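Local coordinates for betaine aldehyde dehydrogenase (Staphylococcus aureus subsp. aureus COL, PDB 4QTO), which catalyses the NAD-dependent oxidation of betaine aldehyde to glycine betaine, at residues 30-35 against 212-217; 117-122 against 127-132; 134-139 against 182-187. All coordinates share one frame; numbering follows the deposited sequence.

Contact 1 of 3, residues 30-35 against 212-217; sequences HLSQRQ and TTIRVF
Leu-31 and Ser-32, in an irregular loop leading into strand 35-37, run past one side of helix 211-223, with CA of Leu-31 6.8 Å from CA of Arg-215 and CA of Ser-32 equally far from CA of Ile-214. The contact is apolar and small, covering 215 Å² in all. Ile-214 carries most of it, its CB directed at the loop. Its CG2 branch, set anti to the backbone N (chi1 -70° for CG1), meets the loop at two residues: Leu-31 CD1 lies 3.8 Å from Ile-214 CG2, and Ser-32 CB approaches the same methyl just as closely. Ile-214 CG2 also comes within 3.4 Å of Ser-32 O, a buried carbonyl oxygen with no polar partner in the model. Leu-31 reaches the helix obliquely through CD1, which also rests 3.9 Å from Arg-215 CB and touches CD of the bent arginine chain. Beyond these carbons, Arg-215 NH1 makes a salt bridge with Glu-218, whose other carboxylate oxygen accepts from Ser-32 N, tying the loop to the next helical turn. In the conformer described, Ser-32 OG accepts from Arg-34 N at 3.1 Å and a nearly straight 167°, forming an ST turn that shapes the loop. Val-64, Leu-232 and Leu-234 also pack on Ile-214. Helix 211-223 links parallel strands 200-204 and 230-232, so the N-terminal loop here lies over the helix of a beta-alpha-beta crossover in the Rossmann-type domain of an aldehyde dehydrogenase.

Contact 2 of 3, residues 117-122 against 127-132; sequences LETLDT and EESYAD
Thr-119 and Ser-129 meet in a helix-turn-helix corner (in the plain structural sense, not the DNA-binding motif), where helices 111-122 and 126-146 are joined by a short turn; their segment axes approach to 9.1 Å at 124°. Hydroxyl contact comes first. Thr-119 OG1 and Ser-129 OG lie 2.8 Å apart, at hydrogen-bonding distance. Each hydroxyl also bonds to Lys-124 of the turn, Thr-119 OG1 to its carbonyl oxygen and Ser-129 OG to its NZ, so the turn is laced to both helices. Van der Waals contact is slight: Glu-118 CB sits 3.8 Å from Ser-129 OG. Carboxylates supply the rest. Glu-118, folded at chi2 (75°), brings OE2 to 4.7 Å from Asp-132 OD2, and a water donates to both, 2.8 Å from Glu-118 OE2 and 2.9 Å from Asp-132 OD2. This bridge probably eases the repulsion of the like charges, as does the salt bridge of Asp-132 with Lys-124; Glu-118 OE1 is held by Thr-212. Within the first helix, Glu-118 O takes two donors from opposite faces of its plane: Thr-122 N, and Thr-122 OG1 at 2.8 Å, 41° out of that plane.

Contact 3 of 3, residues 134-139 against 182-187; sequences DDIHNV and YPLLQA
This is a buried, apolar helix-helix contact in the interior of the subunit, where Ile-136 on helix 126-146 packs against Leu-184 and Leu-185 in the first turn of helix 183-197. The two short segments run almost parallel, 13° between their axes and 9.5 Å apart, and the CA atoms of Ile-136 and Leu-185 come within 5.8 Å. Ile-136 reaches across with its long branch. With CG1 anti to the carbonyl carbon and an extended chi2 (158°), CD1 is brought against the start of the second helix. This methyl lies 3.7 Å from Leu-184 CG and touches CB and CD2 of the same residue, and Ile-136 CD1 also comes 3.6 Å from Leu-185 N, so the isoleucine packs on backbone as well as side chain. Leu-185 answers obliquely, its CD1 3.8 Å from Ile-136 CG1. The same CD1 passes near the carboxylate of Asp-135, in the conformer described, and both residues touch Tyr-474. Farther round, Ile-107 of helix 93-109 and Ser-188 border Ile-136, while Leu-184 also packs on Thr-212 and Val-216 of helix 211-223. Tyr-182 occupies the N-cap position of helix 183-197, its ring set edge-to-face against His-308 and its side chain packed on Val-312, the neighbour of the modified Cys-313. Elsewhere on helix 126-146, Asn-138 OD1 bonds to Lys-98 of a neighbouring subunit. The side chain of Leu-185 is about 5 Å from a bound triethylene glycol. Together with the packing of Tyr-182 on the residue preceding the modified cysteine, this is consistent with the helix pair forming part of the wall of the aldehyde-substrate tunnel, as in other members of the aldehyde dehydrogenase family.

How the contacts relate
Glu-118 of contact 2 links all three contacts: Glu-118 OE1 lies 2.8 Å from Thr-212 OG1 of contact 1, and Glu-118 OE2 lies 2.9 Å from Leu-184 N of contact 3, both probable hydrogen bonds. Helix 126-146 serves contacts 2 and 3, whose centres are about 11 Å apart; the centre of contact 1 is about 16 Å from each. Leu-184 CD1 packs 3.7 Å from Val-216 CB, so contacts 1 and 3 touch directly. Contacts 2 and 3 follow in series inside the loop closed by contact 1. The triethylene glycol near Leu-185, probably from the crystallisation liquor but possibly marking the substrate pocket, is also about 5 Å from the side chain of Asp-132, so contacts 2 and 3 both border it.

Contact 1 of 3, residues 30-35 against 212-217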
loop_
_atom_site.group_PDB
_atom_site.type_symbol
_atom_site.label_atom_id
_atom_site.label_comp_id
_atom_site.label_asym_id
_atom_site.label_seq_id
_atom_site.Cartn_x
_atom_site.Cartn_y
_atom_site.Cartn_z
ATOM N N HIS A 30 9.646 2.550 -45.858
ATOM C CA HIS A 30 10.057 1.343 -45.139
ATOM C C HIS A 30 9.029 0.810 -44.152
ATOM O O HIS A 30 9.253 -0.221 -43.542
ATOM C CB HIS A 30 11.355 1.599 -44.381
ATOM C CG HIS A 30 12.478 2.043 -45.263
ATOM N ND1 HIS A 30 13.159 1.174 -46.086
ATOM C CD2 HIS A 30 13.036 3.261 -45.456
ATOM C CE1 HIS A 30 14.086 1.838 -46.755
ATOM N NE2 HIS A 30 14.027 3.108 -46.395
ATOM N N LEU A 31 7.921 1.500 -43.998
ATOM C CA LEU A 31 6.899 1.096 -43.022
ATOM C C LEU A 31 6.047 -0.078 -43.521
ATOM O O LEU A 31 5.673 -0.145 -44.710
ATOM C CB LEU A 31 5.996 2.272 -42.715
ATOM C CG LEU A 31 4.986 2.094 -41.581
ATOM C CD1 LEU A 31 5.709 1.945 -40.231
ATOM C CD2 LEU A 31 4.048 3.271 -41.558
ATOM N N SER A 32 5.767 -1.022 -42.627
ATOM C CA SER A 32 4.920 -2.158 -42.971
ATOM C C SER A 32 3.512 -1.707 -43.320
ATOM O O SER A 32 3.023 -0.698 -42.816
ATOM C CB SER A 32 4.853 -3.154 -41.821
ATOM O OG SER A 32 3.962 -4.217 -42.124
ATOM N N GLN A 33 2.867 -2.467 -44.194
ATOM C CA GLN A 33 1.500 -2.191 -44.612
ATOM C C GLN A 33 0.543 -3.236 -44.062
ATOM O O GLN A 33 -0.651 -3.194 -44.353
ATOM C CB GLN A 33 1.423 -2.233 -46.132
ATOM C CG GLN A 33 2.209 -1.133 -46.832
ATOM C CD GLN A 33 2.120 -1.258 -48.345
ATOM O OE1 GLN A 33 1.561 -0.380 -49.050
ATOM N NE2 GLN A 33 2.590 -2.386 -48.858
ATOM N N ARG A 34 1.077 -4.167 -43.279
ATOM C CA ARG A 34 0.339 -5.333 -42.827
ATOM C C ARG A 34 -0.012 -5.424 -41.365
ATOM O O ARG A 34 0.419 -4.636 -40.549
ATOM C CB ARG A 34 1.200 -6.569 -43.182
ATOM C CG ARG A 34 1.374 -6.796 -44.684
ATOM C CD ARG A 34 2.152 -8.063 -44.905
ATOM N NE ARG A 34 2.170 -8.423 -46.308
ATOM C CZ ARG A 34 2.495 -9.639 -46.752
ATOM N NH1 ARG A 34 2.467 -9.895 -48.055
ATOM N NH2 ARG A 34 2.825 -10.610 -45.911
ATOM N N GLN A 35 -0.900 -6.374 -41.091
ATOM C CA GLN A 35 -1.291 -6.712 -39.726
ATOM C C GLN A 35 -0.162 -7.564 -39.147
ATOM O O GLN A 35 0.693 -8.079 -39.894
ATOM C CB GLN A 35 -2.576 -7.542 -39.762
ATOM C CG GLN A 35 -3.717 -6.818 -40.434
ATOM C CD GLN A 35 -5.016 -7.581 -40.387
ATOM O OE1 GLN A 35 -5.907 -7.220 -39.614
ATOM N NE2 GLN A 35 -5.127 -8.641 -41.183
ATOM N N THR A 212 1.648 5.235 -36.745
ATOM C CA THR A 212 2.580 5.078 -35.637
ATOM C C THR A 212 2.355 3.765 -34.873
ATOM O O THR A 212 3.277 3.261 -34.223
ATOM C CB THR A 212 2.530 6.270 -34.673
ATOM O OG1 THR A 212 1.170 6.445 -34.255
ATOM C CG2 THR A 212 3.104 7.517 -35.302
ATOM N N THR A 213 1.142 3.208 -34.925
ATOM C CA THR A 213 0.857 1.935 -34.247
ATOM C C THR A 213 1.574 0.773 -34.979
ATOM O O THR A 213 2.158 -0.123 -34.367
ATOM C CB THR A 213 -0.648 1.715 -34.044
ATOM O OG1 THR A 213 -1.208 2.843 -33.332
ATOM C CG2 THR A 213 -0.909 0.446 -33.257
ATOM N N ILE A 214 1.520 0.797 -36.303
ATOM C CA ILE A 214 2.279 -0.168 -37.086
ATOM C C ILE A 214 3.755 -0.015 -36.704
ATOM O O ILE A 214 4.447 -1.009 -36.452
ATOM C CB ILE A 214 2.084 0.086 -38.600
ATOM C CG1 ILE A 214 0.657 -0.266 -39.033
ATOM C CG2 ILE A 214 3.087 -0.746 -39.398
ATOM C CD1 ILE A 214 0.314 0.226 -40.430
ATOM N N ARG A 215 4.257 1.229 -36.640
ATOM C CA ARG A 215 5.693 1.428 -36.324
ATOM C C ARG A 215 6.047 0.886 -34.956
ATOM O O ARG A 215 7.093 0.220 -34.814
ATOM C CB ARG A 215 6.093 2.901 -36.461
ATOM C CG ARG A 215 7.572 3.161 -36.291
ATOM C CD ARG A 215 8.387 2.535 -37.410
ATOM N NE ARG A 215 9.825 2.832 -37.220
ATOM C CZ ARG A 215 10.780 1.927 -37.061
ATOM N NH1 ARG A 215 10.542 0.619 -37.188
ATOM N NH2 ARG A 215 12.026 2.335 -36.845
ATOM N N VAL A 216 5.207 1.132 -33.946
ATOM C CA VAL A 216 5.540 0.644 -32.601
ATOM C C VAL A 216 5.533 -0.898 -32.574
ATOM O O VAL A 216 6.328 -1.495 -31.836
ATOM C CB VAL A 216 4.699 1.279 -31.473
ATOM C CG1 VAL A 216 3.319 0.654 -31.383
ATOM C CG2 VAL A 216 5.437 1.118 -30.182
ATOM N N PHE A 217 4.646 -1.547 -33.349
ATOM C CA PHE A 217 4.676 -3.006 -33.446
ATOM C C PHE A 217 6.001 -3.483 -34.060
ATOM O O PHE A 217 6.560 -4.490 -33.614
ATOM C CB PHE A 217 3.465 -3.587 -34.138
ATOM C CG PHE A 217 2.358 -3.897 -33.182
ATOM C CD1 PHE A 217 1.577 -2.884 -32.657
ATOM C CD2 PHE A 217 2.151 -5.200 -32.782
ATOM C CE1 PHE A 217 0.593 -3.178 -31.723
ATOM C CE2 PHE A 217 1.145 -5.505 -31.873
ATOM C CZ PHE A 217 0.379 -4.505 -31.345
#

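Contact 2 of 3, residues 117-122 against 127-132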
loop_
_atom_site.group_PDB
_atom_site.type_symbol
_atom_site.label_atom_id
_atom_site.label_comp_id
_atom_site.label_asym_id
_atom_site.label_seq_id
_atom_site.Cartn_x
_atom_site.Cartn_y
_atom_site.Cartn_z
ATOM N N LEU A 117 5.683 11.111 -38.298
ATOM C CA LEU A 117 4.645 10.206 -38.745
ATOM C C LEU A 117 3.298 10.546 -38.076
ATOM O O LEU A 117 2.245 10.506 -38.722
ATOM C CB LEU A 117 5.080 8.777 -38.413
ATOM C CG LEU A 117 4.235 7.673 -39.019
ATOM C CD1 LEU A 117 4.173 7.869 -40.523
ATOM C CD2 LEU A 117 4.780 6.311 -38.641
ATOM N N GLU A 118 3.331 10.909 -36.789
ATOM C CA GLU A 118 2.111 11.233 -36.064
ATOM C C GLU A 118 1.486 12.527 -36.611
ATOM O O GLU A 118 0.267 12.603 -36.797
ATOM C CB GLU A 118 2.362 11.331 -34.553
ATOM C CG GLU A 118 1.122 11.157 -33.677
ATOM C CD GLU A 118 0.652 9.699 -33.592
ATOM O OE1 GLU A 118 0.361 9.079 -34.626
ATOM O OE2 GLU A 118 0.499 9.156 -32.487
ATOM N N THR A 119 2.316 13.521 -36.926
ATOM C CA THR A 119 1.814 14.769 -37.495
ATOM C C THR A 119 1.280 14.528 -38.895
ATOM O O THR A 119 0.237 15.111 -39.283
ATOM C CB THR A 119 2.923 15.838 -37.471
ATOM O OG1 THR A 119 2.968 16.374 -36.154
ATOM C CG2 THR A 119 2.678 16.960 -38.446
ATOM N N LEU A 120 1.949 13.662 -39.662
ATOM C CA LEU A 120 1.472 13.377 -41.017
ATOM C C LEU A 120 0.087 12.723 -40.983
ATOM O O LEU A 120 -0.791 13.070 -41.770
ATOM C CB LEU A 120 2.445 12.442 -41.747
ATOM C CG LEU A 120 2.129 12.156 -43.215
ATOM C CD1 LEU A 120 2.364 13.393 -44.044
ATOM C CD2 LEU A 120 3.002 11.013 -43.711
ATOM N N ASP A 121 -0.091 11.771 -40.067
ATOM C CA ASP A 121 -1.332 10.988 -39.983
ATOM C C ASP A 121 -2.485 11.740 -39.325
ATOM O O ASP A 121 -3.659 11.593 -39.710
ATOM C CB ASP A 121 -1.025 9.708 -39.163
ATOM C CG ASP A 121 -1.935 8.489 -39.506
ATOM O OD1 ASP A 121 -2.780 8.564 -40.425
ATOM O OD2 ASP A 121 -1.784 7.442 -38.801
ATOM N N THR A 122 -2.179 12.541 -38.306
ATOM C CA THR A 122 -3.252 13.163 -37.513
ATOM C C THR A 122 -3.422 14.657 -37.679
ATOM O O THR A 122 -4.399 15.213 -37.181
ATOM C CB THR A 122 -3.057 12.923 -36.009
ATOM O OG1 THR A 122 -1.934 13.689 -35.522
ATOM C CG2 THR A 122 -2.879 11.427 -35.702
ATOM N N GLU A 127 5.501 20.195 -33.003
ATOM C CA GLU A 127 5.877 20.428 -31.611
ATOM C C GLU A 127 4.978 19.634 -30.651
ATOM O O GLU A 127 5.453 19.080 -29.657
ATOM C CB GLU A 127 5.890 21.929 -31.297
ATOM C CG GLU A 127 7.092 22.633 -31.915
ATOM C CD GLU A 127 8.385 22.221 -31.231
ATOM O OE1 GLU A 127 8.343 21.917 -30.019
ATOM O OE2 GLU A 127 9.444 22.214 -31.886
ATOM N N GLU A 128 3.685 19.541 -30.968
ATOM C CA GLU A 128 2.767 18.729 -30.163
ATOM C C GLU A 128 3.182 17.266 -30.254
ATOM O O GLU A 128 3.179 16.530 -29.255
ATOM C CB GLU A 128 1.314 18.866 -30.620
ATOM C CG GLU A 128 0.680 20.160 -30.181
ATOM C CD GLU A 128 -0.633 20.427 -30.899
ATOM O OE1 GLU A 128 -0.577 20.976 -32.007
ATOM O OE2 GLU A 128 -1.699 19.967 -30.426
ATOM N N SER A 129 3.511 16.825 -31.462
ATOM C CA SER A 129 3.939 15.440 -31.643
ATOM C C SER A 129 5.234 15.100 -30.896
ATOM O O SER A 129 5.322 14.000 -30.348
ATOM C CB SER A 129 4.037 15.059 -33.114
ATOM O OG SER A 129 2.741 15.066 -33.726
ATOM N N TYR A 130 6.199 16.025 -30.849
ATOM C CA TYR A 130 7.428 15.796 -30.081
ATOM C C TYR A 130 7.066 15.621 -28.607
ATOM O O TYR A 130 7.589 14.729 -27.917
ATOM C CB TYR A 130 8.424 16.945 -30.187
ATOM C CG TYR A 130 9.118 17.144 -31.511
ATOM C CD1 TYR A 130 9.641 16.093 -32.191
ATOM C CD2 TYR A 130 9.329 18.426 -32.001
ATOM C CE1 TYR A 130 10.318 16.302 -33.415
ATOM C CE2 TYR A 130 10.002 18.646 -33.189
ATOM C CZ TYR A 130 10.482 17.580 -33.890
ATOM O OH TYR A 130 11.156 17.842 -35.071
ATOM N N ALA A 131 6.181 16.477 -28.101
ATOM C CA ALA A 131 5.742 16.361 -26.686
ATOM C C ALA A 131 5.113 14.995 -26.417
ATOM O O ALA A 131 5.371 14.377 -25.364
ATOM C CB ALA A 131 4.770 17.493 -26.336
ATOM N N ASP A 132 4.275 14.504 -27.333
ATOM C CA ASP A 132 3.680 13.180 -27.209
ATOM C C ASP A 132 4.758 12.135 -27.123
ATOM O O ASP A 132 4.677 11.214 -26.295
ATOM C CB ASP A 132 2.858 12.733 -28.443
ATOM C CG ASP A 132 1.468 13.251 -28.513
ATOM O OD1 ASP A 132 1.015 14.073 -27.667
ATOM O OD2 ASP A 132 0.812 12.800 -29.522
HETATM O O HOH W 1 -0.071 10.113 -29.972
#

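Contact 3 of 3, residues 134-139 against 182-187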
loop_
_atom_site.group_PDB
_atom_site.type_symbol
_atom_site.label_atom_id
_atom_site.label_comp_id
_atom_site.label_asym_id
_atom_site.label_seq_id
_atom_site.Cartn_x
_atom_site.Cartn_y
_atom_site.Cartn_z
ATOM N N ASP A 134 7.829 12.332 -26.097
ATOM C CA ASP A 134 8.509 12.411 -24.806
ATOM C C ASP A 134 7.624 11.753 -23.750
ATOM O O ASP A 134 8.100 11.003 -22.883
ATOM C CB ASP A 134 8.826 13.858 -24.438
ATOM C CG ASP A 134 9.901 14.461 -25.315
ATOM O OD1 ASP A 134 10.690 13.715 -25.915
ATOM O OD2 ASP A 134 9.945 15.714 -25.407
ATOM N N ASP A 135 6.335 12.026 -23.812
ATOM C CA ASP A 135 5.427 11.419 -22.871
ATOM C C ASP A 135 5.347 9.884 -23.025
ATOM O O ASP A 135 5.305 9.135 -22.042
ATOM C CB ASP A 135 4.076 12.058 -23.042
ATOM C CG ASP A 135 3.260 11.918 -21.852
ATOM O OD1 ASP A 135 3.841 11.982 -20.729
ATOM O OD2 ASP A 135 2.042 11.791 -22.038
ATOM N N ILE A 136 5.302 9.409 -24.268
ATOM C CA ILE A 136 5.241 7.990 -24.561
ATOM C C ILE A 136 6.465 7.252 -24.001
ATOM O O ILE A 136 6.342 6.201 -23.396
ATOM C CB ILE A 136 5.041 7.735 -26.059
ATOM C CG1 ILE A 136 3.641 8.236 -26.451
ATOM C CG2 ILE A 136 5.216 6.280 -26.411
ATOM C CD1 ILE A 136 3.502 8.532 -27.913
ATOM N N HIS A 137 7.647 7.837 -24.182
ATOM C CA HIS A 137 8.839 7.270 -23.578
ATOM C C HIS A 137 8.646 7.135 -22.055
ATOM O O HIS A 137 8.964 6.081 -21.463
ATOM C CB HIS A 137 10.062 8.173 -23.852
ATOM C CG HIS A 137 11.289 7.778 -23.086
ATOM N ND1 HIS A 137 12.068 6.707 -23.438
ATOM C CD2 HIS A 137 11.846 8.299 -21.967
ATOM C CE1 HIS A 137 13.082 6.602 -22.587
ATOM N NE2 HIS A 137 12.991 7.583 -21.710
ATOM N N ASN A 138 8.138 8.191 -21.417
ATOM C CA ASN A 138 7.920 8.172 -19.982
ATOM C C ASN A 138 6.837 7.195 -19.523
ATOM O O ASN A 138 6.947 6.634 -18.443
ATOM C CB ASN A 138 7.687 9.559 -19.446
ATOM C CG ASN A 138 8.964 10.380 -19.443
ATOM O OD1 ASN A 138 10.070 9.812 -19.237
ATOM N ND2 ASN A 138 8.842 11.690 -19.597
ATOM N N VAL A 139 5.803 6.966 -20.343
ATOM C CA VAL A 139 4.796 5.971 -20.009
ATOM C C VAL A 139 5.405 4.569 -19.968
ATOM O O VAL A 139 5.261 3.796 -19.016
ATOM C CB VAL A 139 3.627 6.045 -21.004
ATOM C CG1 VAL A 139 2.697 4.822 -20.904
ATOM C CG2 VAL A 139 2.837 7.320 -20.803
ATOM N N TYR A 182 -4.805 10.803 -30.644
ATOM C CA TYR A 182 -3.420 10.613 -30.170
ATOM C C TYR A 182 -3.163 9.117 -30.244
ATOM O O TYR A 182 -3.149 8.400 -29.235
ATOM C CB TYR A 182 -3.279 11.104 -28.730
ATOM C CG TYR A 182 -3.457 12.580 -28.570
ATOM C CD1 TYR A 182 -2.396 13.418 -28.687
ATOM C CD2 TYR A 182 -4.702 13.131 -28.300
ATOM C CE1 TYR A 182 -2.546 14.796 -28.555
ATOM C CE2 TYR A 182 -4.868 14.498 -28.148
ATOM C CZ TYR A 182 -3.783 15.326 -28.252
ATOM O OH TYR A 182 -3.911 16.689 -28.100
ATOM N N PRO A 183 -2.954 8.615 -31.452
ATOM C CA PRO A 183 -2.861 7.166 -31.631
ATOM C C PRO A 183 -1.785 6.456 -30.840
ATOM O O PRO A 183 -2.082 5.491 -30.129
ATOM C CB PRO A 183 -2.622 6.999 -33.143
ATOM C CG PRO A 183 -3.128 8.238 -33.742
ATOM C CD PRO A 183 -2.940 9.330 -32.730
ATOM N N LEU A 184 -0.554 6.906 -30.959
ATOM C CA LEU A 184 0.493 6.216 -30.258
ATOM C C LEU A 184 0.436 6.459 -28.757
ATOM O O LEU A 184 0.764 5.558 -27.972
ATOM C CB LEU A 184 1.863 6.558 -30.851
ATOM C CG LEU A 184 2.999 5.710 -30.300
ATOM C CD1 LEU A 184 2.757 4.224 -30.477
ATOM C CD2 LEU A 184 4.318 6.143 -30.909
ATOM N N LEU A 185 0.065 7.653 -28.334
ATOM C CA LEU A 185 -0.017 7.934 -26.914
ATOM C C LEU A 185 -1.031 6.999 -26.261
ATOM O O LEU A 185 -0.735 6.345 -25.250
ATOM C CB LEU A 185 -0.418 9.375 -26.668
ATOM C CG LEU A 185 -0.577 9.786 -25.217
ATOM C CD1 LEU A 185 0.780 9.733 -24.495
ATOM C CD2 LEU A 185 -1.193 11.188 -25.167
ATOM N N GLN A 186 -2.229 6.896 -26.846
ATOM C CA GLN A 186 -3.258 6.046 -26.253
ATOM C C GLN A 186 -2.870 4.576 -26.355
ATOM O O GLN A 186 -3.180 3.805 -25.455
ATOM C CB GLN A 186 -4.618 6.334 -26.894
ATOM C CG GLN A 186 -5.097 7.745 -26.638
ATOM C CD GLN A 186 -5.193 8.106 -25.166
ATOM O OE1 GLN A 186 -5.967 7.514 -24.403
ATOM N NE2 GLN A 186 -4.460 9.137 -24.769
ATOM N N ALA A 187 -2.168 4.197 -27.413
ATOM C CA ALA A 187 -1.678 2.830 -27.539
ATOM C C ALA A 187 -0.713 2.514 -26.377
ATOM O O ALA A 187 -0.801 1.446 -25.760
ATOM C CB ALA A 187 -0.976 2.614 -28.849
#